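Local structure of ferredoxin-NADP reductase (Neisseria gonorrhoeae MIA_2011_03-10, 5TR9) at residues A[21-25]-A[96-100]; A[205-210]-A[240-245]; A[229-235]-A[261-267]. The protein binds FAD and probably catalyses electron transfer between NADP(H) and ferredoxin or a related small redox protein. One frame throughout, in Å; residues are numbered along the deposited sequence.

Contact 1. Residues A[21-25]-A[96-100]; sequences KILWV and MQQGD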
# COMPACT_ATOMS: atom_id res chain seq x y z
N LYS A 21 -19.74 6.09 9.83
CA LYS A 21 -19.65 5.42 11.12
C LYS A 21 -18.48 4.45 11.13
O LYS A 21 -18.24 3.75 10.14
CB LYS A 21 -20.93 4.64 11.44
CG LYS A 21 -22.19 5.49 11.57
CD LYS A 21 -22.32 6.05 12.96
CE LYS A 21 -23.73 6.57 13.22
NZ LYS A 21 -24.11 7.65 12.27
N ILE A 22 -17.76 4.40 12.26
CA ILE A 22 -16.81 3.32 12.49
C ILE A 22 -17.59 2.02 12.64
O ILE A 22 -18.51 1.94 13.47
CB ILE A 22 -15.95 3.58 13.74
CG1 ILE A 22 -15.15 4.88 13.62
CG2 ILE A 22 -15.05 2.37 14.04
CD1 ILE A 22 -14.15 4.88 12.49
N LEU A 23 -17.24 1.00 11.86
CA LEU A 23 -17.91 -0.28 11.98
C LEU A 23 -17.18 -1.22 12.93
O LEU A 23 -17.82 -1.92 13.72
CB LEU A 23 -18.07 -0.93 10.60
CG LEU A 23 -18.82 -0.06 9.58
CD1 LEU A 23 -18.90 -0.76 8.24
CD2 LEU A 23 -20.20 0.29 10.07
N TRP A 24 -15.85 -1.25 12.88
CA TRP A 24 -15.08 -2.10 13.77
C TRP A 24 -13.62 -1.71 13.67
O TRP A 24 -13.18 -1.14 12.67
CB TRP A 24 -15.26 -3.60 13.45
CG TRP A 24 -15.09 -3.99 11.98
CD1 TRP A 24 -16.08 -4.23 11.07
CD2 TRP A 24 -13.85 -4.24 11.30
NE1 TRP A 24 -15.53 -4.58 9.85
CE2 TRP A 24 -14.16 -4.61 9.97
CE3 TRP A 24 -12.50 -4.19 11.69
CZ2 TRP A 24 -13.18 -4.91 9.03
CZ3 TRP A 24 -11.53 -4.50 10.75
CH2 TRP A 24 -11.87 -4.84 9.43
N VAL A 25 -12.87 -2.04 14.72
CA VAL A 25 -11.43 -1.81 14.79
C VAL A 25 -10.78 -3.12 15.22
O VAL A 25 -11.19 -3.72 16.22
CB VAL A 25 -11.05 -0.69 15.78
CG1 VAL A 25 -9.52 -0.46 15.74
CG2 VAL A 25 -11.81 0.60 15.47
N MET A 96 -11.23 5.25 19.32
CA MET A 96 -12.49 5.15 18.59
C MET A 96 -13.06 3.74 18.67
O MET A 96 -12.34 2.75 18.87
CB MET A 96 -12.30 5.57 17.13
CG MET A 96 -11.56 4.56 16.28
SD MET A 96 -11.18 5.27 14.67
CE MET A 96 -10.27 3.92 13.93
N GLN A 97 -14.38 3.65 18.50
CA GLN A 97 -15.02 2.34 18.51
C GLN A 97 -16.29 2.39 17.68
O GLN A 97 -16.77 3.46 17.29
CB GLN A 97 -15.34 1.90 19.93
CG GLN A 97 -16.43 2.70 20.58
CD GLN A 97 -16.49 2.41 22.05
OE1 GLN A 97 -16.96 1.35 22.47
NE2 GLN A 97 -15.99 3.34 22.86
N GLN A 98 -16.84 1.20 17.44
CA GLN A 98 -18.03 1.02 16.63
C GLN A 98 -19.12 2.02 16.99
O GLN A 98 -19.46 2.20 18.17
CB GLN A 98 -18.57 -0.40 16.81
CG GLN A 98 -19.87 -0.65 16.07
CD GLN A 98 -20.43 -2.03 16.34
OE1 GLN A 98 -19.68 -2.99 16.45
NE2 GLN A 98 -21.74 -2.13 16.42
N GLY A 99 -19.67 2.69 15.97
CA GLY A 99 -20.75 3.63 16.14
C GLY A 99 -20.30 5.07 16.22
O GLY A 99 -21.14 5.98 16.09
N ASP A 100 -19.01 5.31 16.44
CA ASP A 100 -18.47 6.66 16.44
C ASP A 100 -18.52 7.25 15.03
O ASP A 100 -18.42 6.54 14.02
CB ASP A 100 -17.02 6.67 16.93
CG ASP A 100 -16.89 6.41 18.43
OD1 ASP A 100 -17.92 6.41 19.16
OD2 ASP A 100 -15.74 6.21 18.88
O HOH W 1 -17.41 -3.74 15.98

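Contact 2. Residues A[205-210]-A[240-245]; sequences IPELLK and DTFQTL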
# COMPACT_ATOMS: atom_id res chain seq x y z
N ILE A 205 15.18 -2.48 0.85
CA ILE A 205 14.84 -2.75 -0.55
C ILE A 205 15.83 -2.18 -1.56
O ILE A 205 16.15 -2.88 -2.52
CB ILE A 205 13.40 -2.29 -0.82
CG1 ILE A 205 12.43 -3.33 -0.23
CG2 ILE A 205 13.15 -2.13 -2.32
CD1 ILE A 205 10.95 -2.92 -0.23
N PRO A 206 16.36 -0.95 -1.41
CA PRO A 206 17.33 -0.49 -2.43
C PRO A 206 18.54 -1.39 -2.53
O PRO A 206 18.97 -1.70 -3.64
CB PRO A 206 17.69 0.93 -1.95
CG PRO A 206 16.48 1.36 -1.18
CD PRO A 206 16.02 0.12 -0.46
N GLU A 207 19.05 -1.87 -1.39
CA GLU A 207 20.18 -2.80 -1.43
C GLU A 207 19.80 -4.13 -2.07
O GLU A 207 20.59 -4.71 -2.83
CB GLU A 207 20.74 -3.02 -0.02
CG GLU A 207 22.02 -3.89 -0.05
CD GLU A 207 22.72 -4.02 1.29
OE1 GLU A 207 22.24 -3.44 2.29
OE2 GLU A 207 23.76 -4.71 1.34
N LEU A 208 18.59 -4.62 -1.78
CA LEU A 208 18.12 -5.88 -2.36
C LEU A 208 17.86 -5.77 -3.85
O LEU A 208 17.86 -6.80 -4.55
CB LEU A 208 16.85 -6.34 -1.65
CG LEU A 208 16.99 -6.60 -0.15
CD1 LEU A 208 15.61 -6.73 0.47
CD2 LEU A 208 17.84 -7.84 0.13
N LEU A 209 17.60 -4.57 -4.37
CA LEU A 209 17.57 -4.38 -5.81
C LEU A 209 18.97 -4.39 -6.40
O LEU A 209 19.23 -5.04 -7.42
CB LEU A 209 16.87 -3.06 -6.15
CG LEU A 209 15.37 -3.01 -5.90
CD1 LEU A 209 14.86 -1.57 -5.98
CD2 LEU A 209 14.61 -3.91 -6.89
N LYS A 210 19.90 -3.67 -5.75
CA LYS A 210 21.27 -3.59 -6.25
C LYS A 210 21.92 -4.96 -6.35
O LYS A 210 22.62 -5.25 -7.32
CB LYS A 210 22.11 -2.70 -5.33
CG LYS A 210 21.76 -1.22 -5.33
CD LYS A 210 22.74 -0.48 -4.43
CE LYS A 210 22.37 0.99 -4.24
NZ LYS A 210 21.22 1.16 -3.32
N ASP A 240 15.25 6.57 -2.14
CA ASP A 240 16.40 5.70 -2.36
C ASP A 240 16.08 4.61 -3.39
O ASP A 240 16.93 4.27 -4.22
CB ASP A 240 16.83 5.05 -1.05
CG ASP A 240 17.52 6.02 -0.10
OD1 ASP A 240 17.90 7.14 -0.52
OD2 ASP A 240 17.70 5.64 1.09
N THR A 241 14.86 4.06 -3.35
CA THR A 241 14.47 3.05 -4.33
C THR A 241 14.40 3.65 -5.73
O THR A 241 14.89 3.05 -6.69
CB THR A 241 13.13 2.44 -3.92
OG1 THR A 241 13.25 1.87 -2.61
CG2 THR A 241 12.68 1.35 -4.91
N PHE A 242 13.78 4.83 -5.85
CA PHE A 242 13.70 5.51 -7.15
C PHE A 242 15.09 5.76 -7.72
O PHE A 242 15.36 5.44 -8.89
CB PHE A 242 12.93 6.82 -6.98
CG PHE A 242 12.91 7.67 -8.22
CD1 PHE A 242 12.25 7.26 -9.35
CD2 PHE A 242 13.53 8.91 -8.23
CE1 PHE A 242 12.24 8.05 -10.49
CE2 PHE A 242 13.51 9.72 -9.37
CZ PHE A 242 12.85 9.28 -10.49
N GLN A 243 15.99 6.31 -6.91
CA GLN A 243 17.33 6.62 -7.41
C GLN A 243 18.08 5.35 -7.80
O GLN A 243 18.83 5.35 -8.78
CB GLN A 243 18.11 7.41 -6.36
CG GLN A 243 17.47 8.75 -6.09
CD GLN A 243 18.27 9.63 -5.16
OE1 GLN A 243 19.28 9.22 -4.57
NE2 GLN A 243 17.82 10.88 -5.04
N THR A 244 17.87 4.26 -7.05
CA THR A 244 18.49 2.98 -7.39
C THR A 244 17.98 2.45 -8.72
O THR A 244 18.77 2.01 -9.57
CB THR A 244 18.25 1.98 -6.26
OG1 THR A 244 18.96 2.42 -5.10
CG2 THR A 244 18.74 0.58 -6.64
N LEU A 245 16.66 2.52 -8.94
CA LEU A 245 16.09 2.07 -10.20
C LEU A 245 16.56 2.93 -11.37
O LEU A 245 16.85 2.41 -12.46
CB LEU A 245 14.56 2.04 -10.12
CG LEU A 245 14.01 0.96 -9.17
CD1 LEU A 245 12.50 1.12 -9.03
CD2 LEU A 245 14.38 -0.43 -9.69

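Contact 3. Residues A[229-235]-A[261-267]; sequences FMICGNP and IMMENGF. With FAD (flavin-adenine dinucleotide), chain C.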
# COMPACT_ATOMS: atom_id res chain seq x y z
N PHE A 229 7.38 -1.06 -12.08
CA PHE A 229 7.49 -0.92 -10.63
C PHE A 229 6.48 0.08 -10.08
O PHE A 229 6.25 1.14 -10.68
CB PHE A 229 8.88 -0.43 -10.22
CG PHE A 229 9.98 -1.44 -10.39
CD1 PHE A 229 10.22 -2.40 -9.41
CD2 PHE A 229 10.80 -1.42 -11.52
CE1 PHE A 229 11.25 -3.33 -9.55
CE2 PHE A 229 11.83 -2.35 -11.67
CZ PHE A 229 12.06 -3.30 -10.68
N MET A 230 5.94 -0.22 -8.90
CA MET A 230 5.20 0.75 -8.11
C MET A 230 5.82 0.79 -6.73
O MET A 230 6.20 -0.26 -6.19
CB MET A 230 3.71 0.39 -8.02
CG MET A 230 3.08 0.12 -9.39
SD MET A 230 1.35 -0.32 -9.26
CE MET A 230 0.63 1.29 -8.86
N ILE A 231 5.97 1.98 -6.17
CA ILE A 231 6.69 2.17 -4.91
C ILE A 231 5.81 2.96 -3.96
O ILE A 231 5.37 4.06 -4.30
CB ILE A 231 8.02 2.92 -5.10
CG1 ILE A 231 8.78 2.41 -6.32
CG2 ILE A 231 8.86 2.82 -3.82
CD1 ILE A 231 10.00 3.30 -6.66
N CYS A 232 5.64 2.45 -2.74
CA CYS A 232 4.90 3.21 -1.73
C CYS A 232 5.49 2.89 -0.36
O CYS A 232 5.46 1.74 0.07
CB CYS A 232 3.39 2.88 -1.76
SG CYS A 232 2.42 3.90 -0.60
N GLY A 233 6.02 3.89 0.32
CA GLY A 233 6.70 3.62 1.57
C GLY A 233 7.17 4.90 2.22
O GLY A 233 6.74 6.00 1.84
N ASN A 234 8.05 4.77 3.21
CA ASN A 234 8.53 5.97 3.87
C ASN A 234 9.32 6.82 2.86
O ASN A 234 9.89 6.29 1.90
CB ASN A 234 9.36 5.65 5.13
CG ASN A 234 10.60 4.82 4.85
OD1 ASN A 234 11.62 5.34 4.39
ND2 ASN A 234 10.55 3.53 5.20
N PRO A 235 9.27 8.15 3.01
CA PRO A 235 9.89 9.03 2.01
C PRO A 235 11.33 8.68 1.69
O PRO A 235 11.71 8.70 0.51
CB PRO A 235 9.76 10.41 2.65
CG PRO A 235 8.49 10.31 3.44
CD PRO A 235 8.48 8.91 3.99
N ILE A 261 8.19 3.32 -13.66
CA ILE A 261 8.09 3.56 -12.22
C ILE A 261 6.92 4.48 -11.91
O ILE A 261 6.80 5.56 -12.49
CB ILE A 261 9.38 4.18 -11.66
CG1 ILE A 261 10.62 3.36 -12.03
CG2 ILE A 261 9.28 4.33 -10.15
CD1 ILE A 261 11.91 4.10 -11.72
N MET A 262 6.08 4.07 -10.95
CA MET A 262 5.13 4.94 -10.28
C MET A 262 5.46 4.94 -8.80
O MET A 262 5.81 3.90 -8.24
CB MET A 262 3.69 4.47 -10.46
CG MET A 262 3.21 4.45 -11.88
SD MET A 262 1.60 3.64 -11.97
CE MET A 262 1.39 3.63 -13.75
N MET A 263 5.31 6.09 -8.14
CA MET A 263 5.68 6.16 -6.73
C MET A 263 4.80 7.15 -5.98
O MET A 263 4.29 8.12 -6.56
CB MET A 263 7.16 6.53 -6.58
CG MET A 263 7.52 7.85 -7.16
SD MET A 263 9.32 8.03 -7.15
CE MET A 263 9.50 9.68 -7.80
N GLU A 264 4.63 6.89 -4.69
CA GLU A 264 3.87 7.75 -3.80
C GLU A 264 4.42 7.60 -2.39
O GLU A 264 4.57 6.47 -1.92
CB GLU A 264 2.38 7.36 -3.85
CG GLU A 264 1.46 8.17 -2.96
CD GLU A 264 0.03 7.62 -3.03
OE1 GLU A 264 -0.35 6.84 -2.13
OE2 GLU A 264 -0.69 7.94 -4.01
N ASN A 265 4.73 8.72 -1.72
CA ASN A 265 5.17 8.63 -0.34
C ASN A 265 4.02 8.10 0.52
O ASN A 265 2.87 8.55 0.37
CB ASN A 265 5.61 9.99 0.20
CG ASN A 265 6.98 10.43 -0.34
OD1 ASN A 265 7.69 9.67 -0.99
ND2 ASN A 265 7.34 11.67 -0.04
N GLY A 266 4.32 7.16 1.41
CA GLY A 266 3.30 6.57 2.28
C GLY A 266 2.89 7.42 3.45
O GLY A 266 1.93 7.09 4.15
N PHE A 267 3.61 8.51 3.69
CA PHE A 267 3.24 9.50 4.69
C PHE A 267 4.12 10.72 4.49
O PHE A 267 4.98 10.73 3.60
CB PHE A 267 3.37 8.94 6.12
CG PHE A 267 4.75 8.43 6.48
CD1 PHE A 267 5.71 9.29 6.97
CD2 PHE A 267 5.06 7.09 6.35
CE1 PHE A 267 6.97 8.83 7.32
CE2 PHE A 267 6.31 6.62 6.71
CZ PHE A 267 7.27 7.48 7.19
OXT PHE A 267 3.98 11.72 5.21
PA FAD C . 1.15 12.92 12.16
O1A FAD C . 1.16 14.25 12.83
O2A FAD C . 0.42 12.85 10.82
O5B FAD C . 2.60 12.39 11.87
C5B FAD C . 3.62 12.42 12.89
C4B FAD C . 4.82 11.72 12.32
O4B FAD C . 4.56 10.30 12.28
C3B FAD C . 5.16 12.08 10.89
O3B FAD C . 5.97 13.25 10.81
C2B FAD C . 5.94 10.85 10.41
O2B FAD C . 7.30 10.90 10.83
C1B FAD C . 5.25 9.72 11.18
N9A FAD C . 4.29 8.95 10.42
C8A FAD C . 3.04 9.33 10.00
N7A FAD C . 2.38 8.39 9.38
C5A FAD C . 3.24 7.31 9.40
C6A FAD C . 3.13 6.00 8.90
N6A FAD C . 2.05 5.55 8.24
N1A FAD C . 4.18 5.16 9.07
C2A FAD C . 5.26 5.62 9.73
N3A FAD C . 5.48 6.83 10.25
C4A FAD C . 4.42 7.63 10.05
N1 FAD C . -0.85 6.33 7.39
C2 FAD C . -1.26 5.06 7.65
O2 FAD C . -1.13 4.57 8.79
N3 FAD C . -1.80 4.29 6.63
C4 FAD C . -1.98 4.70 5.32
O4 FAD C . -2.49 3.95 4.49
C4X FAD C . -1.55 6.06 5.06
N5 FAD C . -1.66 6.52 3.83
C5X FAD C . -1.25 7.82 3.59
C6 FAD C . -1.36 8.33 2.29
C7 FAD C . -0.96 9.63 2.00
C7M FAD C . -1.12 10.16 0.60
C8 FAD C . -0.44 10.44 3.02
C8M FAD C . -0.00 11.86 2.73
C9 FAD C . -0.32 9.93 4.31
C9A FAD C . -0.72 8.63 4.61
N10 FAD C . -0.57 8.07 5.90
C10 FAD C . -1.00 6.80 6.16
C1' FAD C . -0.16 8.89 7.04
C2' FAD C . -1.41 9.40 7.77
O2' FAD C . -2.11 10.39 7.00
C3' FAD C . -1.06 9.98 9.14
O3' FAD C . 0.02 10.89 9.01
C4' FAD C . -0.84 8.92 10.23
O4' FAD C . -2.08 8.26 10.48
C5' FAD C . -0.33 9.50 11.53
O5' FAD C . -1.20 10.57 11.95
P FAD C . -0.94 11.34 13.31
O1P FAD C . -1.02 10.36 14.48
O2P FAD C . -1.83 12.53 13.33
O3P FAD C . 0.59 11.81 13.14
O HOH W 2 10.35 10.33 -1.35

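Contact 1. Residues A[21-25]-A[96-100]
I22 and M96 give up the most surface here. The CA-to-CB bond of I22 points from the strand toward the loop 96-100, and its CD1 lies 3.7 Å from M96 SD. M96 reaches back along the strand: its CE comes 4.0 Å from V25 CG2, so one extended methionine spans two strand residues that both face it. The same isoleucine is held by its backbone at both polar atoms. I22 N donates to D100 O (2.8 Å), and G99 N donates to I22 O (2.9 Å). Two CA-H...O contacts flank this pair, K21 CA to D100 O and Q98 CA to I22 O, both 3.3 Å.

The loop can offer these groups because residues 97-100 form a type II beta turn, closed by D100 N to Q97 O at 3.0 Å. G99 occupies the third position with phi near 97°, where a CB would be jammed against the preceding carbonyl. D100 tightens the turn further, its OD2 accepting from Q97 N at 2.9 Å. At the outer end a water donates to L23 O (2.9 Å) and, at a very short 2.4 Å, to Q98 OE1, joining two acceptors that cannot bond each other.

The turn leads from helix 88-95 into strand 101-105, the antiparallel neighbour of strand 17-27 in the sheet of the FAD-binding domain. On its other edge strand 17-27 pairs with strand 32-38, where L23 and W24 both face A36 in a classic beta bulge; M96 also touches F35 and I22 touches I37 of that strand.

Contact 2. Residues A[205-210]-A[240-245]
T244 projects from its helix toward helix 205-210 and lies over P206 and L209, with OG1 3.7 Å from P206 CB and CG2 4.1 Å from L209 CB. Of all residues in the contact it has the most surface covered. P206 meets it from the first turn of the other helix with its ring, whose CG also sits 3.7 Å from D240 CB and 3.6 Å from T241 OG1. The backbones come close here, the CA atoms of P206 and T241 being 4.9 Å apart.

One turn on, L209 takes over: its CD1 touches T241 CG2 (3.8 Å) and L245 CD2 (3.9 Å). The two short helices run nearly parallel, at 17°, with their axes 9.0 Å apart at closest approach, a gap filled here by P206, L209, T241 and T244. Below this layer L245 and T241 continue onto the parallel sheet, touching I231 of strand 227-233, while I205, L208 and L209 pack on I214 of helix 213-218. Both helices lie in the NAD-binding domain, side by side on the same side of its sheet.

At the outer edge the K210 side chain bends back so that NZ donates to T244 OG1 at 3.1 Å. That hydroxyl donates in turn to D240 O, one turn back, at 2.9 Å, and T241 OG1 is likewise bonded to M237 O. Both threonine hydroxyls thus bond within their own helix, so their polarity is satisfied even where they abut P206, and both methyls pack on L209; the single direct polar link between the segments comes from the lysine at the solvent-exposed side of the contact.

Contact 3. Residues A[229-235]-A[261-267]
I231 forms the apolar centre: its CD1 lies 3.7 Å from I261 CG2 and its CB 4.0 Å from M263 CB, on the face covered by helix 235-247. On the opposite face M230 CE meets M262 SD at 4.0 Å, and M230 packs on F135 and I138 of helix 133-139. Between these layers the two strands run parallel, their short axes 4.6 Å apart at closest approach and 9° from parallel. M262 N donates to F229 O (2.9 Å), I231 N to M262 O (2.8 Å) and E264 N to I231 O (3.0 Å).

Further along, G266 N donates to G233 O at 2.7 Å. N234 is the N-cap of helix 235-247, its OD1 taking M237 N, while a water donates to both P235 O and N265 OD1 at 2.8 Å. The F267 ring is sandwiched: P235 CD lies 3.9 Å from its centroid in a CH-pi contact, and FAD C2A covers the other face, 3.4 Å from F267 CE2. G266 O approaches FAD C9A at 3.1 Å.

This is a right-handed beta-alpha-beta unit of the reductase nucleotide-binding domain, whose chain end enters the FAD pocket.

In the fold
Contacts 2 and 3 share one beta-alpha-beta unit: helix 235-247, half of contact 2, connects the two strands of contact 3, and the layers touch through T241 on I231, L245 on I261 and F242 on M263. Their centres are 12 Å apart. Contact 1 belongs to the antiparallel sheet of the FAD-binding domain, its centre about 39 Å from that of contact 2, on the other side of the chain's centre. Contact 2 is mostly buried side-chain packing, contact 3 depends on parallel backbone bonding between apolar faces, and the more exposed contact 1 relies on a turn's backbone bonds and a water. Contact 3 alone reaches FAD directly.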